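Putative NADPH:quinone reductase (Bacillus thuringiensis, PDB 3GMS) probably reduces quinones with NADPH, as expected of a medium-chain dehydrogenase/reductase, though its function has not been established. Local coordinates at residues N145-V150 against N169-A174; F161-Q166 against L186-A191. All blocks are in the same frame, centred on the assembly; numbering follows the deposited sequence.

Contact 1 of 2, residues N145-V150 against N169-A174; sequences NDVLLV and NFRLIA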
# COMPACT_ATOMS: atom_id res chain seq x y z
N ASN A 145 3.52 23.67 5.26
CA ASN A 145 2.26 24.37 4.97
C ASN A 145 1.66 24.16 3.58
O ASN A 145 0.63 24.76 3.25
CB ASN A 145 2.37 25.86 5.33
CG ASN A 145 2.64 26.07 6.80
OD1 ASN A 145 2.09 25.37 7.66
ND2 ASN A 145 3.51 27.02 7.11
N ASP A 146 2.25 23.30 2.75
CA ASP A 146 1.60 22.99 1.49
C ASP A 146 0.24 22.38 1.77
O ASP A 146 0.03 21.74 2.82
CB ASP A 146 2.40 22.01 0.60
CG ASP A 146 3.57 22.67 -0.14
OD1 ASP A 146 3.60 23.92 -0.27
OD2 ASP A 146 4.47 21.92 -0.59
N VAL A 147 -0.66 22.57 0.82
CA VAL A 147 -1.99 22.00 0.87
C VAL A 147 -2.10 20.79 -0.07
O VAL A 147 -1.98 20.93 -1.30
CB VAL A 147 -3.00 23.03 0.51
CG1 VAL A 147 -4.38 22.47 0.66
CG2 VAL A 147 -2.79 24.25 1.40
N LEU A 148 -2.31 19.61 0.54
CA LEU A 148 -2.41 18.33 -0.20
C LEU A 148 -3.87 17.87 -0.21
O LEU A 148 -4.51 17.87 0.86
CB LEU A 148 -1.53 17.26 0.47
CG LEU A 148 -1.63 15.87 -0.16
CD1 LEU A 148 -1.02 15.94 -1.54
CD2 LEU A 148 -0.92 14.82 0.71
N LEU A 149 -4.38 17.51 -1.38
CA LEU A 149 -5.68 16.83 -1.52
C LEU A 149 -5.44 15.33 -1.71
O LEU A 149 -4.57 14.93 -2.51
CB LEU A 149 -6.42 17.31 -2.76
CG LEU A 149 -6.58 18.85 -2.92
CD1 LEU A 149 -7.36 19.17 -4.18
CD2 LEU A 149 -7.29 19.45 -1.69
N VAL A 150 -6.21 14.50 -1.00
CA VAL A 150 -6.15 13.04 -1.18
C VAL A 150 -7.58 12.51 -1.24
O VAL A 150 -8.34 12.66 -0.27
CB VAL A 150 -5.41 12.36 -0.02
CG1 VAL A 150 -5.38 10.81 -0.24
CG2 VAL A 150 -3.96 12.90 0.10
N ASN A 169 4.36 18.40 8.64
CA ASN A 169 3.85 19.79 8.75
C ASN A 169 3.27 20.35 7.47
O ASN A 169 3.68 21.41 7.00
CB ASN A 169 4.95 20.72 9.29
CG ASN A 169 5.55 20.22 10.58
OD1 ASN A 169 4.86 20.13 11.60
ND2 ASN A 169 6.84 19.90 10.56
N PHE A 170 2.32 19.64 6.87
CA PHE A 170 1.60 20.16 5.73
C PHE A 170 0.14 20.00 6.06
O PHE A 170 -0.20 19.39 7.07
CB PHE A 170 1.98 19.49 4.40
CG PHE A 170 1.66 18.00 4.32
CD1 PHE A 170 0.39 17.56 4.00
CD2 PHE A 170 2.67 17.07 4.51
CE1 PHE A 170 0.08 16.21 3.89
CE2 PHE A 170 2.41 15.72 4.42
CZ PHE A 170 1.12 15.26 4.10
N ARG A 171 -0.71 20.60 5.22
CA ARG A 171 -2.12 20.67 5.49
C ARG A 171 -2.81 19.66 4.59
O ARG A 171 -2.73 19.75 3.36
CB ARG A 171 -2.60 22.12 5.22
CG ARG A 171 -4.05 22.36 5.55
CD ARG A 171 -4.48 23.84 5.36
NE ARG A 171 -5.89 24.01 5.70
CZ ARG A 171 -6.73 24.81 5.05
NH1 ARG A 171 -6.29 25.52 4.01
NH2 ARG A 171 -8.02 24.89 5.42
N LEU A 172 -3.48 18.67 5.19
CA LEU A 172 -4.24 17.70 4.41
C LEU A 172 -5.71 18.02 4.32
O LEU A 172 -6.40 18.16 5.34
CB LEU A 172 -4.07 16.27 4.96
CG LEU A 172 -5.01 15.24 4.31
CD1 LEU A 172 -4.53 14.85 2.90
CD2 LEU A 172 -5.13 13.98 5.17
N ILE A 173 -6.19 18.12 3.10
CA ILE A 173 -7.60 18.09 2.86
C ILE A 173 -8.01 16.70 2.36
O ILE A 173 -7.77 16.31 1.20
CB ILE A 173 -8.06 19.25 1.90
CG1 ILE A 173 -7.68 20.63 2.48
CG2 ILE A 173 -9.58 19.09 1.57
CD1 ILE A 173 -7.72 21.80 1.47
N ALA A 174 -8.63 15.93 3.27
CA ALA A 174 -9.17 14.61 2.94
C ALA A 174 -10.44 14.71 2.15
O ALA A 174 -11.36 15.47 2.53
CB ALA A 174 -9.44 13.80 4.24
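Five backbone hydrogen bonds tie Asn145-Val150 to Asn169-Ala174, and they are shared out by alternation. Asn145 N donates its N-H to Asn169 O at 2.9 Å before either strand begins; then Arg171 N reaches Asp146 O at 2.8 Å, and Arg171 O accepts the N-H of Leu148. Leu148 O is in turn gripped by Ile173 N at 2.8 Å, nearly straight at 163°, and the last bond, Val150 N to Ile173 O, is longer at 3.2 Å, its donor tilted 25° from the carbonyl plane. Arg171, Leu148 and Ile173 thus use both N and O here, whereas Val147 and Leu149 turn their backbone polar groups to Asp215, Ala216 and Ile218 of strand 214-219; Val147 N also bonds to Asp215 OD2. This is the first beta-alpha-beta unit of the Rossmann-type nucleotide-binding fold: strands 147-150 and 171-174 run parallel, joined through helix 156-168. The helix packs against the face carrying Leu148, Val150 and Leu172, where Val150 CG2 presses on Leu172 CD1 at 3.5 Å, tighter than usual. Phe170, just before the strand, meets Leu148 CD2 through CE1 at 3.6 Å, the ring oblique to it. On the other face branched Val147 and Ile173, residues well suited to extended backbone, meet through CG1 and CD1 at 3.5 Å, while Leu149 CD2 lies beside Ile173 CB. Arg171 shares that face, and its extended chain carries the guanidinium out to Leu208 O, which NH1 binds, while Asp146 OD2 accepts from Gln143 N.

Contact 2 of 2, residues F161-Q166 against L186-A191; sequences FAQLSQ and LRLGAA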
# COMPACT_ATOMS: atom_id res chain seq x y z
N PHE A 161 -1.79 9.28 5.22
CA PHE A 161 -1.57 10.66 4.77
C PHE A 161 -1.95 11.66 5.87
O PHE A 161 -1.27 12.67 6.09
CB PHE A 161 -2.34 10.92 3.48
CG PHE A 161 -1.68 10.35 2.23
CD1 PHE A 161 -0.42 10.80 1.81
CD2 PHE A 161 -2.33 9.40 1.47
CE1 PHE A 161 0.18 10.26 0.65
CE2 PHE A 161 -1.74 8.87 0.31
CZ PHE A 161 -0.46 9.32 -0.10
N ALA A 162 -3.04 11.36 6.60
CA ALA A 162 -3.49 12.22 7.71
C ALA A 162 -2.40 12.33 8.76
O ALA A 162 -2.06 13.42 9.22
CB ALA A 162 -4.79 11.71 8.31
N GLN A 163 -1.81 11.20 9.13
CA GLN A 163 -0.72 11.24 10.08
C GLN A 163 0.54 11.91 9.55
O GLN A 163 1.21 12.67 10.27
CB GLN A 163 -0.39 9.81 10.56
CG GLN A 163 -1.56 9.17 11.32
CD GLN A 163 -1.29 7.69 11.57
OE1 GLN A 163 -0.54 7.35 12.46
NE2 GLN A 163 -1.91 6.81 10.77
N LEU A 164 0.93 11.59 8.31
CA LEU A 164 2.08 12.26 7.70
C LEU A 164 1.92 13.80 7.63
O LEU A 164 2.92 14.53 7.71
CB LEU A 164 2.36 11.70 6.31
CG LEU A 164 2.99 10.30 6.37
CD1 LEU A 164 3.01 9.72 4.95
CD2 LEU A 164 4.41 10.32 6.94
N SER A 165 0.70 14.29 7.51
CA SER A 165 0.53 15.76 7.51
C SER A 165 1.06 16.39 8.83
O SER A 165 1.61 17.49 8.82
CB SER A 165 -0.91 16.16 7.21
OG SER A 165 -1.78 15.97 8.31
N GLN A 166 0.87 15.68 9.94
CA GLN A 166 1.34 16.13 11.25
C GLN A 166 2.82 15.96 11.35
O GLN A 166 3.50 16.90 11.76
CB GLN A 166 0.63 15.39 12.39
CG GLN A 166 -0.88 15.58 12.30
CD GLN A 166 -1.29 17.07 12.40
OE1 GLN A 166 -0.74 17.81 13.21
NE2 GLN A 166 -2.26 17.48 11.60
N LEU A 186 -9.98 13.13 11.11
CA LEU A 186 -9.68 14.30 11.92
C LEU A 186 -8.78 14.03 13.13
O LEU A 186 -7.82 14.78 13.34
CB LEU A 186 -10.96 15.04 12.37
CG LEU A 186 -11.84 15.49 11.21
CD1 LEU A 186 -13.23 15.79 11.72
CD2 LEU A 186 -11.22 16.73 10.50
N ARG A 187 -9.07 12.97 13.89
CA ARG A 187 -8.23 12.55 15.02
C ARG A 187 -6.80 12.34 14.63
O ARG A 187 -5.88 12.72 15.37
CB ARG A 187 -8.71 11.23 15.62
CG ARG A 187 -9.85 11.38 16.56
CD ARG A 187 -10.07 10.11 17.36
NE ARG A 187 -11.33 10.23 18.10
CZ ARG A 187 -11.73 9.42 19.07
NH1 ARG A 187 -10.97 8.40 19.45
NH2 ARG A 187 -12.90 9.63 19.67
N LEU A 188 -6.62 11.72 13.47
CA LEU A 188 -5.28 11.38 12.99
C LEU A 188 -4.56 12.60 12.45
O LEU A 188 -3.35 12.57 12.27
CB LEU A 188 -5.32 10.26 11.93
CG LEU A 188 -5.68 8.88 12.54
CD1 LEU A 188 -6.09 7.91 11.46
CD2 LEU A 188 -4.52 8.32 13.36
N GLY A 189 -5.28 13.69 12.20
CA GLY A 189 -4.58 14.87 11.75
C GLY A 189 -4.99 15.57 10.48
O GLY A 189 -4.36 16.56 10.12
N ALA A 190 -6.05 15.11 9.83
CA ALA A 190 -6.55 15.77 8.65
C ALA A 190 -7.09 17.17 9.02
O ALA A 190 -7.85 17.31 9.99
CB ALA A 190 -7.63 14.94 7.99
N ALA A 191 -6.70 18.18 8.26
CA ALA A 191 -7.16 19.56 8.51
C ALA A 191 -8.66 19.77 8.21
O ALA A 191 -9.32 20.63 8.84
CB ALA A 191 -6.30 20.56 7.71
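A Schellman motif closes helix 182-188 where it meets the side of helix 156-168, within the Rossmann-type domain. Its pivot is Gly189, whose positive phi of 126° suits a residue without CB; with none, Gly189 can lie close to Gln166 CG and Ala162 O, and the two backbones come near each other. Ala162 is matched to this closeness: its CB, directed at the turn, lies 3.9 Å from Leu188 CB and 4.3 Å from Ala190 CB. Beside it Leu188 CD2 lies 3.7 Å from both CG and CD of Gln163, the two side chains crossing obliquely. The amide of Gln163 is held by other partners, OE1 accepting from Arg297 N and NE2 donating to His159 O. One hydrogen bond spans the contact: the Gln166 chain bends at chi2 (-61°), placing CD 3.9 Å from Gly189 O, and NE2 bonds to that oxygen at 2.7 Å, on a lone pair in the carbonyl plane, although the N-H is bent to 139°. Ser165 OG approaches Gly189 O at 3.2 Å but donates its O-H to Ala162 O of its own helix, at 2.7 Å. The contact therefore combines an apolar part, formed by Leu188 and the alanine CB groups, with a single hydrogen bond from a side-chain amide at its exposed margin, a bond that solvent can probably compete for, while the small Gly189 and Ala162 allow the close approach of the backbones.

Helix 156-168 connects the strands of contact 1 and is itself one partner of contact 2, so the two contacts, with centres about 9 Å apart, form consecutive layers of one Rossmann-type unit. Segment 169-174 touches both segments of contact 2. Phe170 N lies 3.0 Å from Ser165 O, a probable hydrogen bond where the helix gives way to the strand, and Leu172 CD2 packs on Ala162 CA at 3.5 Å. Beyond the Schellman turn, Ala191 N lies 2.9 Å from Leu172 O, probably hydrogen-bonded, which leads the chain into strand 192-195 beside strand 171-176. In Rossmann-type folds the dinucleotide binds at the C-terminal ends of the parallel strands, so NADPH probably binds there.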